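Long-range contact in NADPH-quinone reductase (Pediococcus pentosaceus ATCC 25745, PDB 3HA2), which probably transfers electrons from NAD(P)H to quinones through a bound FMN, this chain being its flavodoxin-like domain: residues 90-104 with 132-144. Sequence-based numbering, arbitrary orientation.
Sequences LEGKELGIVVSTGDN and TKMMYLPILAVHQ
M134, a selenomethionine, lies across the start of strand 94-101, between L90 and L95. Its CB lies 3.4 Å from K93 O. CG, set beside the backbone N (chi1 -64°), is 3.5 Å from L90 O and touches L90 CB. SE rests against L90 CB and CD1. The side chain then bends at chi3 (85°), and CE ends 3.7 Å from L95 CB, near E94 O. The strands pair in parallel: M135 N donates to K93 O, and M135 O accepts from L95 N. The pairing slips by one residue, then resumes with L140 N to I97 O (2.8 Å). On one side V98 CG1 packs on V142 CG2; on the other I139 CG2 meets V99 CG1. At the far end Q144 NE2 donates to G102 O (3.0 Å), from above the carbonyl plane. A water donates to Q144 OE1 and accepts from N104 ND2; N106 N binds N104 OD1. With alanine for Q144, G102 O would probably lose this donor and N104 its water bridge. The contact joins 135-143, the outermost strand of this chain's parallel flavodoxin-like sheet, to strand 94-101. Helix 123-131 covers M134 and I97; helix 150-165 covers V98 and V142; strand 54-60 continues the sheet.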
# COMPACT_ATOMS: atom_id res chain seq x y z
N LEU A 90 -3.37 -18.65 8.29
CA LEU A 90 -3.36 -17.61 9.31
C LEU A 90 -4.60 -17.56 10.18
O LEU A 90 -4.68 -16.74 11.09
CB LEU A 90 -3.13 -16.24 8.66
CG LEU A 90 -1.94 -16.19 7.69
CD1 LEU A 90 -1.94 -14.89 6.92
CD2 LEU A 90 -0.61 -16.38 8.42
N GLU A 91 -5.56 -18.46 9.93
CA GLU A 91 -6.85 -18.40 10.63
C GLU A 91 -6.68 -18.44 12.14
O GLU A 91 -6.03 -19.33 12.66
CB GLU A 91 -7.77 -19.55 10.20
CG GLU A 91 -9.15 -19.49 10.85
CD GLU A 91 -10.10 -20.56 10.34
OE1 GLU A 91 -9.66 -21.45 9.57
OE2 GLU A 91 -11.29 -20.49 10.71
N GLY A 92 -7.27 -17.46 12.84
CA GLY A 92 -7.19 -17.42 14.30
C GLY A 92 -5.98 -16.69 14.87
O GLY A 92 -5.93 -16.44 16.09
N LYS A 93 -5.00 -16.37 14.03
CA LYS A 93 -3.84 -15.58 14.48
C LYS A 93 -4.26 -14.12 14.58
O LYS A 93 -5.26 -13.70 13.98
CB LYS A 93 -2.64 -15.75 13.52
CG LYS A 93 -2.16 -17.19 13.38
CD LYS A 93 -1.01 -17.32 12.36
CE LYS A 93 -0.68 -18.78 12.07
NZ LYS A 93 -0.04 -19.42 13.27
N GLU A 94 -3.52 -13.35 15.38
CA GLU A 94 -3.79 -11.93 15.55
C GLU A 94 -2.84 -11.17 14.66
O GLU A 94 -1.69 -11.56 14.51
CB GLU A 94 -3.61 -11.49 17.01
CG GLU A 94 -4.70 -12.01 17.95
CD GLU A 94 -4.37 -11.83 19.41
OE1 GLU A 94 -3.19 -11.79 19.78
OE2 GLU A 94 -5.33 -11.74 20.22
N LEU A 95 -3.35 -10.11 14.03
CA LEU A 95 -2.52 -9.23 13.20
C LEU A 95 -2.45 -7.89 13.90
O LEU A 95 -3.49 -7.29 14.19
CB LEU A 95 -3.12 -9.03 11.81
CG LEU A 95 -2.28 -8.13 10.89
CD1 LEU A 95 -0.88 -8.78 10.58
CD2 LEU A 95 -3.01 -7.78 9.59
N GLY A 96 -1.23 -7.42 14.15
CA GLY A 96 -1.00 -6.10 14.74
C GLY A 96 -0.15 -5.25 13.81
O GLY A 96 0.56 -5.77 12.94
N ILE A 97 -0.22 -3.94 14.01
CA ILE A 97 0.49 -2.98 13.19
C ILE A 97 1.16 -1.99 14.12
O ILE A 97 0.49 -1.36 14.96
CB ILE A 97 -0.49 -2.21 12.25
CG1 ILE A 97 -1.24 -3.18 11.32
CG2 ILE A 97 0.26 -1.07 11.50
CD1 ILE A 97 -0.38 -3.88 10.29
N VAL A 98 2.49 -1.88 14.03
CA VAL A 98 3.22 -0.80 14.72
C VAL A 98 3.73 0.14 13.63
O VAL A 98 4.72 -0.17 12.97
CB VAL A 98 4.37 -1.34 15.59
CG1 VAL A 98 5.14 -0.17 16.28
CG2 VAL A 98 3.81 -2.31 16.65
N VAL A 99 3.02 1.26 13.41
CA VAL A 99 3.32 2.16 12.30
C VAL A 99 3.86 3.48 12.80
O VAL A 99 3.25 4.13 13.64
CB VAL A 99 2.07 2.36 11.35
CG1 VAL A 99 0.82 2.85 12.12
CG2 VAL A 99 2.43 3.29 10.20
N SER A 100 5.04 3.86 12.32
CA SER A 100 5.67 5.07 12.82
C SER A 100 5.57 6.18 11.77
O SER A 100 5.58 5.90 10.55
CB SER A 100 7.11 4.80 13.27
OG SER A 100 7.88 4.36 12.17
N THR A 101 5.40 7.41 12.24
CA THR A 101 5.30 8.56 11.34
C THR A 101 6.19 9.69 11.88
O THR A 101 6.44 9.75 13.06
CB THR A 101 3.83 9.10 11.21
OG1 THR A 101 3.55 10.00 12.29
CG2 THR A 101 2.80 7.99 11.22
N GLY A 102 6.68 10.54 10.99
CA GLY A 102 7.38 11.76 11.38
C GLY A 102 6.43 12.94 11.55
O GLY A 102 6.86 14.06 11.82
N ASP A 103 5.13 12.69 11.36
CA ASP A 103 4.11 13.73 11.52
C ASP A 103 3.43 13.63 12.88
O ASP A 103 3.31 12.53 13.44
CB ASP A 103 3.03 13.59 10.43
CG ASP A 103 3.61 13.67 9.04
OD1 ASP A 103 4.26 14.69 8.72
OD2 ASP A 103 3.42 12.71 8.26
N ASN A 104 2.97 14.77 13.39
CA ASN A 104 2.19 14.79 14.61
C ASN A 104 0.93 13.94 14.43
O ASN A 104 0.31 13.97 13.37
CB ASN A 104 1.81 16.22 14.99
CG ASN A 104 1.28 16.32 16.40
OD1 ASN A 104 0.17 15.89 16.69
ND2 ASN A 104 2.08 16.91 17.30
N THR A 132 -8.28 -13.33 5.57
CA THR A 132 -7.50 -14.49 5.99
C THR A 132 -7.97 -15.05 7.33
O THR A 132 -7.33 -15.95 7.88
CB THR A 132 -5.98 -14.14 6.04
OG1 THR A 132 -5.77 -13.01 6.88
CG2 THR A 132 -5.46 -13.79 4.65
N LYS A 133 -9.08 -14.51 7.86
CA LYS A 133 -9.68 -14.97 9.12
C LYS A 133 -8.79 -14.74 10.36
O LYS A 133 -8.85 -15.51 11.33
CB LYS A 133 -10.12 -16.45 9.04
CG LYS A 133 -11.01 -16.75 7.83
CD LYS A 133 -11.45 -18.23 7.77
CE LYS A 133 -12.34 -18.44 6.54
NZ LYS A 133 -12.82 -19.86 6.39
N MSE A 134 -7.98 -13.69 10.29
CA MSE A 134 -7.18 -13.23 11.41
C MSE A 134 -7.99 -12.24 12.26
O MSE A 134 -8.95 -11.65 11.78
CB MSE A 134 -5.91 -12.53 10.90
CG MSE A 134 -4.99 -13.43 10.14
SE MSE A 134 -3.40 -12.44 9.55
CE MSE A 134 -2.32 -12.63 11.19
N MSE A 135 -7.58 -12.08 13.52
CA MSE A 135 -8.12 -11.09 14.43
C MSE A 135 -7.27 -9.81 14.34
O MSE A 135 -6.11 -9.81 14.72
CB MSE A 135 -8.10 -11.64 15.86
CG MSE A 135 -8.32 -10.60 16.93
SE MSE A 135 -10.14 -9.89 16.83
CE MSE A 135 -11.15 -11.50 17.35
N TYR A 136 -7.87 -8.73 13.87
CA TYR A 136 -7.17 -7.45 13.73
C TYR A 136 -7.16 -6.71 15.06
O TYR A 136 -8.23 -6.44 15.65
CB TYR A 136 -7.92 -6.62 12.69
CG TYR A 136 -7.21 -5.41 12.16
CD1 TYR A 136 -6.01 -5.55 11.44
CD2 TYR A 136 -7.76 -4.14 12.30
CE1 TYR A 136 -5.36 -4.44 10.89
CE2 TYR A 136 -7.11 -3.01 11.73
CZ TYR A 136 -5.92 -3.19 11.04
OH TYR A 136 -5.28 -2.12 10.47
N LEU A 137 -5.96 -6.43 15.55
CA LEU A 137 -5.76 -5.67 16.79
C LEU A 137 -5.86 -4.18 16.55
O LEU A 137 -5.67 -3.72 15.41
CB LEU A 137 -4.38 -5.98 17.38
CG LEU A 137 -4.02 -7.42 17.74
CD1 LEU A 137 -2.54 -7.52 18.10
CD2 LEU A 137 -4.88 -7.94 18.88
N PRO A 138 -6.16 -3.39 17.60
CA PRO A 138 -6.06 -1.95 17.42
C PRO A 138 -4.63 -1.65 16.98
O PRO A 138 -3.72 -2.34 17.41
CB PRO A 138 -6.31 -1.39 18.82
CG PRO A 138 -7.04 -2.42 19.52
CD PRO A 138 -6.54 -3.73 18.98
N ILE A 139 -4.45 -0.66 16.13
CA ILE A 139 -3.14 -0.25 15.60
C ILE A 139 -2.32 0.50 16.65
O ILE A 139 -2.85 1.33 17.38
CB ILE A 139 -3.37 0.69 14.41
CG1 ILE A 139 -4.20 -0.04 13.33
CG2 ILE A 139 -2.03 1.24 13.85
CD1 ILE A 139 -5.00 0.89 12.43
N LEU A 140 -1.02 0.20 16.73
CA LEU A 140 -0.14 1.00 17.60
C LEU A 140 0.55 2.04 16.71
O LEU A 140 1.50 1.72 16.01
CB LEU A 140 0.89 0.11 18.34
CG LEU A 140 1.82 0.88 19.30
CD1 LEU A 140 1.02 1.70 20.28
CD2 LEU A 140 2.70 -0.09 20.04
N ALA A 141 0.03 3.27 16.74
CA ALA A 141 0.63 4.36 15.94
C ALA A 141 1.69 5.08 16.77
O ALA A 141 1.46 5.40 17.95
CB ALA A 141 -0.44 5.34 15.43
N VAL A 142 2.86 5.29 16.16
CA VAL A 142 4.01 5.86 16.84
C VAL A 142 4.38 7.14 16.10
O VAL A 142 4.98 7.09 15.03
CB VAL A 142 5.19 4.86 16.85
CG1 VAL A 142 6.43 5.45 17.51
CG2 VAL A 142 4.79 3.55 17.55
N HIS A 143 4.05 8.29 16.69
CA HIS A 143 4.21 9.57 16.02
C HIS A 143 5.40 10.37 16.59
O HIS A 143 5.39 10.73 17.77
CB HIS A 143 2.94 10.39 16.15
CG HIS A 143 1.76 9.80 15.45
ND1 HIS A 143 0.69 9.25 16.14
CD2 HIS A 143 1.46 9.70 14.14
CE1 HIS A 143 -0.21 8.83 15.27
NE2 HIS A 143 0.22 9.10 14.05
N GLN A 144 6.40 10.60 15.75
CA GLN A 144 7.58 11.45 16.09
C GLN A 144 8.35 10.90 17.29
O GLN A 144 8.75 11.65 18.19
CB GLN A 144 7.18 12.91 16.30
CG GLN A 144 6.54 13.54 15.05
CD GLN A 144 6.13 15.00 15.23
OE1 GLN A 144 5.74 15.43 16.31
NE2 GLN A 144 6.22 15.77 14.15
O HOH W 1 4.82 17.75 16.92